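PDB 4ZEM: translation initiation factor eIF2b-like protein,Translation initiation factor eIF2b-like protein, which is the beta subunit of eIF2B, the complex thought to exchange GDP for GTP on eIF2 at the start of translation. Local coordinates for residues 186-192 with 211-217. Residues are numbered along the deposited sequence; the frame is centred on the assembly and turned at random.
Sequences EIQIHPG and AASKRRF
Ile-189 fills the inner side of this contact, standing over one face of the Phe-217 ring. Its CG2 methyl sits 3.9 Å from the ring centroid in a CH-pi contact only 15° off the ring normal. With CG2 anti to the backbone N, one arm of the side chain covers the ring while the other carries CD1 to Ala-211 CB at 4.0 Å. Phe-207 and Val-195 also pack on this isoleucine, which is buried.

Above this apolar layer, Arg-215 spans two backbone carbonyls of the facing segment. Its NE donates to Ile-189 O at 2.7 Å, with the acceptor near the guanidinium plane and NE in the plane of the carbonyl, whereas NH2 reaches Glu-186 O in a weak, bent bond of 2.9 Å (129°). The chain turns at chi2, its CD lying 3.7 Å from Pro-191 CD, and NH1 folds back onto Lys-214 O. A leucine here would probably leave the carbonyls of Glu-186 and Ile-189 without these donors and free the chain after helix 185-188 to shift.

The outer side is looser: Glu-186 OE2 meets Lys-214 NZ at 2.8 Å on the syn side but well out of the carboxylate plane, a salt bridge between long side chains, that of Lys-214 being exposed. At the far end, Gly-192 N donates almost straight to Arg-216 O (2.8 Å, 177°), with the exposed Arg-216 side chain alongside.

The chains leaving helices 185-188 and 202-214 thus run next to each other into the neighbouring parallel strands 194-198 and 218-222, where the chain enters the first strand and, after helix 202-214, the second strand of a beta-alpha-beta crossover in a Rossmann-like domain of the eIF2B alpha/beta/delta family.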
ATOM      1  N   GLU A 186       9.890 -11.831  14.753  1.00 40.41           N
ATOM      2  CA  GLU A 186      10.250 -12.719  15.862  1.00 51.00           C
ATOM      3  C   GLU A 186       9.020 -13.193  16.638  1.00 52.40           C
ATOM      4  O   GLU A 186       9.027 -14.269  17.233  1.00 56.81           O
ATOM      5  CB  GLU A 186      11.244 -12.044  16.812  1.00 55.18           C
ATOM      6  CG  GLU A 186      10.924 -10.604  17.150  1.00 76.00           C
ATOM      7  CD  GLU A 186      12.038  -9.933  17.932  1.00 88.44           C
ATOM      8  OE1 GLU A 186      12.436 -10.464  18.993  1.00 81.31           O
ATOM      9  OE2 GLU A 186      12.519  -8.874  17.481  1.00102.65           O
ATOM     10  N   ILE A 187       7.977 -12.371  16.647  1.00 53.70           N
ATOM     11  CA  ILE A 187       6.697 -12.738  17.240  1.00 54.27           C
ATOM     12  C   ILE A 187       5.958 -13.794  16.410  1.00 46.39           C
ATOM     13  O   ILE A 187       5.341 -14.705  16.957  1.00 55.27           O
ATOM     14  CB  ILE A 187       5.802 -11.493  17.431  1.00 56.35           C
ATOM     15  CG1 ILE A 187       6.414 -10.579  18.490  1.00 50.34           C
ATOM     16  CG2 ILE A 187       4.393 -11.886  17.848  1.00 75.79           C
ATOM     17  CD1 ILE A 187       5.663  -9.292  18.690  1.00 54.66           C
ATOM     18  N   GLN A 188       6.002 -13.651  15.087  1.00 46.04           N
ATOM     19  CA  GLN A 188       5.318 -14.583  14.192  1.00 45.50           C
ATOM     20  C   GLN A 188       6.043 -15.904  13.953  1.00 40.79           C
ATOM     21  O   GLN A 188       5.393 -16.947  13.869  1.00 41.30           O
ATOM     22  CB  GLN A 188       5.041 -13.907  12.848  1.00 51.35           C
ATOM     23  CG  GLN A 188       3.788 -13.058  12.865  1.00 64.74           C
ATOM     24  CD  GLN A 188       2.565 -13.874  13.227  1.00 74.17           C
ATOM     25  OE1 GLN A 188       2.296 -14.903  12.610  1.00 82.69           O
ATOM     26  NE2 GLN A 188       1.826 -13.428  14.239  1.00 65.76           N
ATOM     27  N   ILE A 189       7.369 -15.862  13.833  1.00 38.71           N
ATOM     28  CA  ILE A 189       8.156 -17.075  13.596  1.00 41.87           C
ATOM     29  C   ILE A 189       8.932 -17.555  14.817  1.00 50.01           C
ATOM     30  O   ILE A 189       9.643 -16.785  15.464  1.00 54.71           O
ATOM     31  CB  ILE A 189       9.149 -16.894  12.439  1.00 41.05           C
ATOM     32  CG1 ILE A 189       8.387 -16.781  11.128  1.00 35.95           C
ATOM     33  CG2 ILE A 189      10.077 -18.091  12.320  1.00 45.88           C
ATOM     34  CD1 ILE A 189       8.471 -15.453  10.549  1.00 49.39           C
ATOM     35  N   HIS A 190       8.808 -18.848  15.100  1.00 46.86           N
ATOM     36  CA  HIS A 190       9.457 -19.458  16.251  1.00 53.54           C
ATOM     37  C   HIS A 190      10.573 -20.400  15.809  1.00 51.33           C
ATOM     38  O   HIS A 190      10.601 -20.831  14.655  1.00 40.10           O
ATOM     39  CB  HIS A 190       8.410 -20.183  17.104  1.00 47.89           C
ATOM     40  CG  HIS A 190       7.203 -19.347  17.388  1.00 76.45           C
ATOM     41  ND1 HIS A 190       5.961 -19.623  16.856  1.00 96.66           N
ATOM     42  CD2 HIS A 190       7.056 -18.213  18.115  1.00 86.94           C
ATOM     43  CE1 HIS A 190       5.098 -18.707  17.260  1.00105.32           C
ATOM     44  NE2 HIS A 190       5.738 -17.840  18.024  1.00 97.94           N
ATOM     45  N   PRO A 191      11.513 -20.707  16.719  1.00 50.99           N
ATOM     46  CA  PRO A 191      12.613 -21.617  16.372  1.00 47.29           C
ATOM     47  C   PRO A 191      12.117 -22.954  15.829  1.00 47.84           C
ATOM     48  O   PRO A 191      11.188 -23.540  16.389  1.00 45.94           O
ATOM     49  CB  PRO A 191      13.338 -21.801  17.709  1.00 41.05           C
ATOM     50  CG  PRO A 191      13.102 -20.493  18.413  1.00 53.67           C
ATOM     51  CD  PRO A 191      11.675 -20.150  18.076  1.00 50.63           C
ATOM     52  N   GLY A 192      12.729 -23.411  14.738  1.00 42.01           N
ATOM     53  CA  GLY A 192      12.378 -24.678  14.124  1.00 36.76           C
ATOM     54  C   GLY A 192      11.133 -24.644  13.249  1.00 46.73           C
ATOM     55  O   GLY A 192      10.705 -25.674  12.727  1.00 52.98           O
ATOM     56  N   ALA A 211      13.651 -12.048  10.089  1.00 38.00           N
ATOM     57  CA  ALA A 211      13.379 -13.145  11.005  1.00 35.45           C
ATOM     58  C   ALA A 211      14.613 -14.031  11.155  1.00 43.30           C
ATOM     59  O   ALA A 211      14.935 -14.487  12.253  1.00 50.10           O
ATOM     60  CB  ALA A 211      12.188 -13.960  10.509  1.00 29.06           C
ATOM     61  N   ALA A 212      15.317 -14.233  10.046  1.00 42.09           N
ATOM     62  CA  ALA A 212      16.520 -15.057  10.019  1.00 37.74           C
ATOM     63  C   ALA A 212      17.593 -14.510  10.956  1.00 40.88           C
ATOM     64  O   ALA A 212      18.403 -15.270  11.491  1.00 46.13           O
ATOM     65  CB  ALA A 212      17.057 -15.157   8.602  1.00 35.47           C
ATOM     66  N   SER A 213      17.622 -13.189  11.118  1.00 34.31           N
ATOM     67  CA  SER A 213      18.590 -12.545  12.003  1.00 41.39           C
ATOM     68  C   SER A 213      18.317 -12.905  13.460  1.00 42.18           C
ATOM     69  O   SER A 213      19.196 -12.775  14.297  1.00 49.09           O
ATOM     70  CB  SER A 213      18.580 -11.021  11.839  1.00 44.29           C
ATOM     71  OG  SER A 213      17.422 -10.442  12.420  1.00 53.20           O
ATOM     72  N   LYS A 214      17.076 -13.270  13.781  1.00 49.01           N
ATOM     73  CA  LYS A 214      16.731 -13.575  15.169  1.00 53.25           C
ATOM     74  C   LYS A 214      16.187 -14.969  15.426  1.00 53.70           C
ATOM     75  O   LYS A 214      15.879 -15.312  16.563  1.00 53.79           O
ATOM     76  CB  LYS A 214      15.717 -12.556  15.665  1.00 58.64           C
ATOM     77  CG  LYS A 214      16.203 -11.138  15.518  1.00 70.69           C
ATOM     78  CD  LYS A 214      15.349 -10.187  16.303  1.00 82.84           C
ATOM     79  CE  LYS A 214      15.973  -8.812  16.326  1.00 96.51           C
ATOM     80  NZ  LYS A 214      14.944  -7.772  16.551  1.00109.32           N
ATOM     81  N   ARG A 215      16.044 -15.765  14.376  1.00 55.34           N
ATOM     82  CA  ARG A 215      15.448 -17.089  14.513  1.00 42.50           C
ATOM     83  C   ARG A 215      16.131 -18.100  13.610  1.00 51.50           C
ATOM     84  O   ARG A 215      16.620 -17.757  12.530  1.00 47.89           O
ATOM     85  CB  ARG A 215      13.948 -17.049  14.181  1.00 38.24           C
ATOM     86  CG  ARG A 215      13.104 -16.254  15.147  1.00 41.81           C
ATOM     87  CD  ARG A 215      12.678 -17.130  16.287  1.00 49.37           C
ATOM     88  NE  ARG A 215      11.721 -16.467  17.160  1.00 52.18           N
ATOM     89  CZ  ARG A 215      12.065 -15.769  18.234  1.00 54.66           C
ATOM     90  NH1 ARG A 215      13.341 -15.655  18.566  1.00 64.32           N
ATOM     91  NH2 ARG A 215      11.130 -15.200  18.981  1.00 52.03           N
ATOM     92  N   ARG A 216      16.129 -19.356  14.040  1.00 49.33           N
ATOM     93  CA  ARG A 216      16.630 -20.438  13.211  1.00 51.67           C
ATOM     94  C   ARG A 216      15.422 -21.240  12.730  1.00 42.61           C
ATOM     95  O   ARG A 216      14.706 -21.823  13.541  1.00 52.27           O
ATOM     96  CB  ARG A 216      17.604 -21.317  13.998  1.00 58.96           C
ATOM     97  CG  ARG A 216      18.314 -22.386  13.185  1.00 74.66           C
ATOM     98  CD  ARG A 216      18.395 -23.706  13.947  1.00 97.41           C
ATOM     99  NE  ARG A 216      17.069 -24.231  14.274  1.00104.58           N
ATOM    100  CZ  ARG A 216      16.681 -24.616  15.485  1.00 96.68           C
ATOM    101  NH1 ARG A 216      17.511 -24.525  16.515  1.00103.28           N
ATOM    102  NH2 ARG A 216      15.455 -25.086  15.664  1.00 95.11           N
ATOM    103  N   PHE A 217      15.193 -21.274  11.419  1.00 37.06           N
ATOM    104  CA  PHE A 217      14.005 -21.939  10.885  1.00 34.23           C
ATOM    105  C   PHE A 217      14.173 -22.312   9.415  1.00 36.70           C
ATOM    106  O   PHE A 217      15.249 -22.149   8.835  1.00 32.46           O
ATOM    107  CB  PHE A 217      12.755 -21.057  11.067  1.00 34.05           C
ATOM    108  CG  PHE A 217      12.790 -19.761  10.297  1.00 40.56           C
ATOM    109  CD1 PHE A 217      13.608 -18.711  10.705  1.00 41.30           C
ATOM    110  CD2 PHE A 217      11.950 -19.562   9.205  1.00 40.14           C
ATOM    111  CE1 PHE A 217      13.631 -17.508  10.002  1.00 41.40           C
ATOM    112  CE2 PHE A 217      11.964 -18.354   8.507  1.00 39.75           C
ATOM    113  CZ  PHE A 217      12.814 -17.330   8.906  1.00 30.39           C
TER